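PDB 2HY5: putative sulfurtransferase DsrE from Allochromatium vinosum, which probably carries and transfers sulfur through a cysteine persulfide and could take part in the oxidation of intracellular sulfur. Local coordinates for residues 15-20 with 58-63; 3-8 with 22-27. All coordinates share one frame; numbering follows the deposited sequence.

Contact 1 of 2, residues 15-20 with 58-63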
loop_
_atom_site.group_PDB
_atom_site.type_symbol
_atom_site.label_atom_id
_atom_site.label_comp_id
_atom_site.label_asym_id
_atom_site.label_seq_id
_atom_site.Cartn_x
_atom_site.Cartn_y
_atom_site.Cartn_z
ATOM N N GLN A 15 -8.381 3.887 2.114
ATOM C CA GLN A 15 -9.799 3.970 2.455
ATOM C C GLN A 15 -10.222 3.019 3.574
ATOM O O GLN A 15 -11.316 3.148 4.121
ATOM C CB GLN A 15 -10.640 3.695 1.209
ATOM C CG GLN A 15 -12.119 4.016 1.383
ATOM C CD GLN A 15 -12.933 3.680 0.154
ATOM O OE1 GLN A 15 -12.387 3.448 -0.929
ATOM N NE2 GLN A 15 -14.253 3.664 0.311
ATOM N N ALA A 16 -9.348 2.078 3.917
ATOM C CA ALA A 16 -9.623 1.086 4.959
ATOM C C ALA A 16 -10.337 1.634 6.195
ATOM O O ALA A 16 -11.390 1.129 6.575
ATOM C CB ALA A 16 -8.326 0.392 5.376
ATOM N N SER A 17 -9.768 2.657 6.826
ATOM C CA SER A 17 -10.378 3.224 8.022
ATOM C C SER A 17 -11.797 3.744 7.757
ATOM O O SER A 17 -12.685 3.588 8.591
ATOM C CB SER A 17 -9.504 4.351 8.580
ATOM O OG SER A 17 -10.007 4.787 9.836
ATOM N N ASP A 18 -12.005 4.370 6.601
ATOM C CA ASP A 18 -13.323 4.895 6.244
ATOM C C ASP A 18 -14.312 3.755 6.015
ATOM O O ASP A 18 -15.463 3.813 6.448
ATOM C CB ASP A 18 -13.235 5.740 4.972
ATOM C CG ASP A 18 -12.590 7.086 5.210
ATOM O OD1 ASP A 18 -13.253 7.977 5.786
ATOM O OD2 ASP A 18 -11.411 7.243 4.828
ATOM N N SER A 19 -13.858 2.723 5.320
ATOM C CA SER A 19 -14.719 1.579 5.046
ATOM C C SER A 19 -15.114 0.904 6.353
ATOM O O SER A 19 -16.268 0.501 6.532
ATOM C CB SER A 19 -14.001 0.581 4.140
ATOM O OG SER A 19 -13.736 1.162 2.878
ATOM N N ALA A 20 -14.153 0.783 7.261
ATOM C CA ALA A 20 -14.400 0.154 8.553
ATOM C C ALA A 20 -15.402 0.982 9.343
ATOM O O ALA A 20 -16.280 0.439 10.010
ATOM C CB ALA A 20 -13.091 0.017 9.327
ATOM N N ARG A 58 -14.303 14.904 5.922
ATOM C CA ARG A 58 -14.427 14.213 7.195
ATOM C C ARG A 58 -13.167 14.197 8.054
ATOM O O ARG A 58 -12.040 14.190 7.553
ATOM C CB ARG A 58 -14.931 12.775 6.979
ATOM C CG ARG A 58 -13.865 11.724 6.672
ATOM C CD ARG A 58 -13.234 11.896 5.305
ATOM N NE ARG A 58 -12.372 10.766 4.966
ATOM C CZ ARG A 58 -11.478 10.770 3.981
ATOM N NH1 ARG A 58 -11.321 11.851 3.229
ATOM N NH2 ARG A 58 -10.740 9.692 3.749
ATOM N N HIS A 59 -13.393 14.205 9.362
ATOM C CA HIS A 59 -12.335 14.170 10.360
ATOM C C HIS A 59 -12.387 12.734 10.869
ATOM O O HIS A 59 -13.163 12.404 11.759
ATOM C CB HIS A 59 -12.655 15.153 11.495
ATOM C CG HIS A 59 -11.494 15.436 12.397
ATOM N ND1 HIS A 59 -10.797 14.447 13.056
ATOM C CD2 HIS A 59 -10.914 16.606 12.760
ATOM C CE1 HIS A 59 -9.840 14.992 13.784
ATOM N NE2 HIS A 59 -9.891 16.304 13.622
ATOM N N ILE A 60 -11.570 11.875 10.277
ATOM C CA ILE A 60 -11.560 10.468 10.640
ATOM C C ILE A 60 -11.411 10.159 12.129
ATOM O O ILE A 60 -12.179 9.371 12.680
ATOM C CB ILE A 60 -10.466 9.725 9.861
ATOM C CG1 ILE A 60 -10.777 9.803 8.363
ATOM C CG2 ILE A 60 -10.381 8.283 10.331
ATOM C CD1 ILE A 60 -9.726 9.167 7.468
ATOM N N VAL A 61 -10.433 10.768 12.783
ATOM C CA VAL A 61 -10.232 10.491 14.196
ATOM C C VAL A 61 -11.419 10.908 15.052
ATOM O O VAL A 61 -11.903 10.117 15.859
ATOM C CB VAL A 61 -8.964 11.179 14.727
ATOM C CG1 VAL A 61 -8.754 10.820 16.201
ATOM C CG2 VAL A 61 -7.761 10.740 13.897
ATOM N N ASN A 62 -11.886 12.142 14.882
ATOM C CA ASN A 62 -13.011 12.620 15.677
ATOM C C ASN A 62 -14.287 11.852 15.389
ATOM O O ASN A 62 -15.106 11.641 16.280
ATOM C CB ASN A 62 -13.248 14.116 15.449
ATOM C CG ASN A 62 -12.191 14.973 16.119
ATOM O OD1 ASN A 62 -11.460 14.505 16.992
ATOM N ND2 ASN A 62 -12.114 16.238 15.721
ATOM N N ARG A 63 -14.448 11.436 14.140
ATOM C CA ARG A 63 -15.625 10.685 13.727
ATOM C C ARG A 63 -15.655 9.328 14.435
ATOM O O ARG A 63 -16.704 8.885 14.900
ATOM C CB ARG A 63 -15.602 10.509 12.214
ATOM C CG ARG A 63 -16.842 9.870 11.643
ATOM C CD ARG A 63 -16.629 9.555 10.173
ATOM N NE ARG A 63 -17.284 10.518 9.297
ATOM C CZ ARG A 63 -17.290 10.424 7.971
ATOM N NH1 ARG A 63 -16.669 9.409 7.380
ATOM N NH2 ARG A 63 -17.927 11.330 7.238
HETATM O O HOH W 1 -14.642 8.014 8.205
#
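A side-on salt bridge between Asp18, near the start of helix 16-29, and Arg58, just ahead of helix 60-71, dominates this buried contact. The two side chains meet tip to tip, and Arg58 gives one nitrogen to each carboxylate oxygen: NE reaches Asp18 OD1 at 3.0 Å, and Arg58 NH2 reaches Asp18 OD2 at 2.8 Å with an N-H...O angle of 160°. The match is not flat. Carboxylate and guanidinium planes are turned 47° apart, so both donors approach from above the carboxylate plane, while OD2 stays in the plane of the guanidinium. Arg58 gets there with CG in the crowded position between backbone N and carbonyl carbon (chi1 86°) and a bend at chi2.

A second arginine adds to the positive surroundings of Asp18, which would be expected to keep the carboxylate ionised. Arg63 NH1 lies 4.0 Å from Asp18 OD1, beyond a salt bridge, and a water spans the gap, donating to OD1 at 2.8 Å and accepting from NH1. One face of the Arg63 guanidinium rests on Arg58 CB.

Ile60 packs its methyls against polar atoms, CD1 lying 3.7 Å from Asp18 OD2 and CG2 3.6 Å from Ser17 OG. That hydroxyl is hydrogen-bonded to Asn46 and Trp64.

Helices 16-29 and 60-71 are thus joined at their N-terminal ends, where His59 occupies the N-cap position of the latter. Chains of DsrF and DsrH border the contact, Arg63 NH2 bonding to Gly61 O of DsrF, and Phe128 of strand 124-128 packs against Ser19 and Ala20.

Contact 2 of 2, residues 3-8 with 22-27; sequences FALQIN and QFAKAA
Strand 3-7 and helix 22-27 run nearly antiparallel, at 165° between their N-to-C directions, with their axes 10.6 Å apart at closest approach. This is the packing of a helix on the sheet within a beta-alpha-beta unit, and it is carried wholly by apolar side chains.

Phe3 and Phe23 form a T-shaped pair. The edge of Phe23 is directed at one face of Phe3, the ring planes stand at 87° and the centroids are 5.5 Å apart. The edge does not aim at the middle of the ring: Phe23 CE2 lies above the Phe3 face but offset toward its rim, and the closest atoms are Phe3 CE1 and Phe23 CZ at 3.9 Å. Phe23 extends from the helix with CG anti to the backbone N (chi1 -178°), bringing its outer edge to the strand. Farther round the ring, on the same side of its plane, Phe3 CE2 comes within 4.3 Å of Ala27 CB.

Leu5 divides its two methyls between successive helix residues. CD1 abuts Ala24 CB at 3.7 Å, and Leu5 CD2 lies 4.0 Å from Phe23 CE2, where the two side chains cross obliquely. Leu5 CD1 also comes within 4.2 Å of Ala24 CA, so the leucine sits close to the helix backbone.

Phe23 also forms an edge-to-face pair with Phe88 of a DsrH chain, so the aromatic packing runs on into the subunit interface. Within the chain, strand 2-7 lies between strands 33-39 and 124-128 of the parallel sheet; Ile34 and Val126 from these flank Leu5, while Leu67 of helix 60-71 packs on Ala24.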
loop_
_atom_site.group_PDB
_atom_site.type_symbol
_atom_site.label_atom_id
_atom_site.label_comp_id
_atom_site.label_asym_id
_atom_site.label_seq_id
_atom_site.Cartn_x
_atom_site.Cartn_y
_atom_site.Cartn_z
ATOM N N PHE A 3 -19.295 -8.492 16.533
ATOM C CA PHE A 3 -18.209 -8.275 15.576
ATOM C C PHE A 3 -16.898 -7.843 16.206
ATOM O O PHE A 3 -16.877 -7.141 17.213
ATOM C CB PHE A 3 -18.582 -7.170 14.585
ATOM C CG PHE A 3 -19.590 -7.575 13.561
ATOM C CD1 PHE A 3 -19.202 -8.291 12.433
ATOM C CD2 PHE A 3 -20.929 -7.234 13.718
ATOM C CE1 PHE A 3 -20.141 -8.665 11.469
ATOM C CE2 PHE A 3 -21.873 -7.602 12.763
ATOM C CZ PHE A 3 -21.479 -8.317 11.638
ATOM N N ALA A 4 -15.808 -8.267 15.579
ATOM C CA ALA A 4 -14.470 -7.868 15.983
ATOM C C ALA A 4 -13.973 -7.209 14.700
ATOM O O ALA A 4 -13.951 -7.849 13.649
ATOM C CB ALA A 4 -13.618 -9.084 16.322
ATOM N N LEU A 5 -13.616 -5.930 14.765
ATOM C CA LEU A 5 -13.133 -5.233 13.573
ATOM C C LEU A 5 -11.650 -4.924 13.699
ATOM O O LEU A 5 -11.194 -4.450 14.733
ATOM C CB LEU A 5 -13.902 -3.927 13.359
ATOM C CG LEU A 5 -15.427 -4.021 13.256
ATOM C CD1 LEU A 5 -15.989 -2.647 12.926
ATOM C CD2 LEU A 5 -15.830 -5.028 12.189
ATOM N N GLN A 6 -10.904 -5.195 12.634
ATOM C CA GLN A 6 -9.470 -4.954 12.606
ATOM C C GLN A 6 -9.187 -3.967 11.477
ATOM O O GLN A 6 -9.661 -4.158 10.358
ATOM C CB GLN A 6 -8.729 -6.272 12.351
ATOM C CG GLN A 6 -7.213 -6.189 12.514
ATOM C CD GLN A 6 -6.520 -7.473 12.081
ATOM O OE1 GLN A 6 -6.996 -8.575 12.362
ATOM N NE2 GLN A 6 -5.366 -7.334 11.430
ATOM N N ILE A 7 -8.436 -2.910 11.782
ATOM C CA ILE A 7 -8.086 -1.894 10.791
ATOM C C ILE A 7 -6.562 -1.846 10.714
ATOM O O ILE A 7 -5.896 -1.584 11.715
ATOM C CB ILE A 7 -8.667 -0.522 11.196
ATOM C CG1 ILE A 7 -10.199 -0.628 11.259
ATOM C CG2 ILE A 7 -8.258 0.552 10.190
ATOM C CD1 ILE A 7 -10.884 0.580 11.827
ATOM N N ASN A 8 -6.020 -2.098 9.522
ATOM C CA ASN A 8 -4.571 -2.163 9.321
ATOM C C ASN A 8 -3.876 -0.983 8.667
ATOM O O ASN A 8 -2.651 -1.002 8.521
ATOM C CB ASN A 8 -4.210 -3.395 8.488
ATOM C CG ASN A 8 -4.761 -4.682 9.064
ATOM O OD1 ASN A 8 -4.922 -4.819 10.275
ATOM N ND2 ASN A 8 -5.023 -5.647 8.195
ATOM N N GLN A 22 -17.776 3.077 8.141
ATOM C CA GLN A 22 -19.109 2.942 7.555
ATOM C C GLN A 22 -19.709 1.575 7.864
ATOM O O GLN A 22 -20.912 1.460 8.082
ATOM C CB GLN A 22 -19.059 3.176 6.037
ATOM C CG GLN A 22 -18.530 4.557 5.638
ATOM C CD GLN A 22 -19.420 5.707 6.093
ATOM O OE1 GLN A 22 -18.981 6.861 6.168
ATOM N NE2 GLN A 22 -20.673 5.403 6.381
ATOM N N PHE A 23 -18.875 0.541 7.885
ATOM C CA PHE A 23 -19.351 -0.808 8.201
ATOM C C PHE A 23 -19.814 -0.848 9.657
ATOM O O PHE A 23 -20.891 -1.356 9.967
ATOM C CB PHE A 23 -18.238 -1.840 8.016
ATOM C CG PHE A 23 -18.675 -3.253 8.285
ATOM C CD1 PHE A 23 -19.188 -4.042 7.261
ATOM C CD2 PHE A 23 -18.605 -3.784 9.569
ATOM C CE1 PHE A 23 -19.625 -5.342 7.511
ATOM C CE2 PHE A 23 -19.039 -5.083 9.834
ATOM C CZ PHE A 23 -19.551 -5.865 8.803
ATOM N N ALA A 24 -18.983 -0.315 10.548
ATOM C CA ALA A 24 -19.298 -0.292 11.970
ATOM C C ALA A 24 -20.594 0.450 12.234
ATOM O O ALA A 24 -21.457 -0.034 12.971
ATOM C CB ALA A 24 -18.168 0.365 12.750
ATOM N N LYS A 25 -20.724 1.633 11.646
ATOM C CA LYS A 25 -21.921 2.434 11.845
ATOM C C LYS A 25 -23.155 1.680 11.376
ATOM O O LYS A 25 -24.177 1.654 12.060
ATOM C CB LYS A 25 -21.801 3.763 11.096
ATOM C CG LYS A 25 -22.830 4.798 11.535
ATOM C CD LYS A 25 -22.443 6.195 11.074
ATOM C CE LYS A 25 -22.818 6.433 9.628
ATOM N NZ LYS A 25 -24.295 6.562 9.474
ATOM N N ALA A 26 -23.056 1.050 10.212
ATOM C CA ALA A 26 -24.192 0.311 9.675
ATOM C C ALA A 26 -24.548 -0.890 10.547
ATOM O O ALA A 26 -25.726 -1.199 10.743
ATOM C CB ALA A 26 -23.891 -0.145 8.248
ATOM N N ALA A 27 -23.529 -1.563 11.070
ATOM C CA ALA A 27 -23.736 -2.730 11.915
ATOM C C ALA A 27 -24.368 -2.308 13.237
ATOM O O ALA A 27 -25.279 -2.965 13.735
ATOM C CB ALA A 27 -22.412 -3.421 12.168
#

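How the contacts relate
Helix 16-29 is common to both contacts, whose centres lie about 11 Å apart. Contact 1 joins its first turns to Arg58 and the first turn of helix 60-71, chiefly through charge, whereas contact 2 seats its later turns on the sheet through apolar groups. Their segments alternate along the chain, and they touch directly: Ala20 CB packs 3.4 Å from Ile7 CD1, and Ser17 CA lies 4.0 Å from Ile7 CG2. Arg63 of contact 1 also packs beside Gln22 of contact 2, with NH1 3.6 Å from OE1. Both lie away from Cys78, the probable persulfide-bearing residue at the end of strand 75-78, and both border chains of DsrF and DsrH.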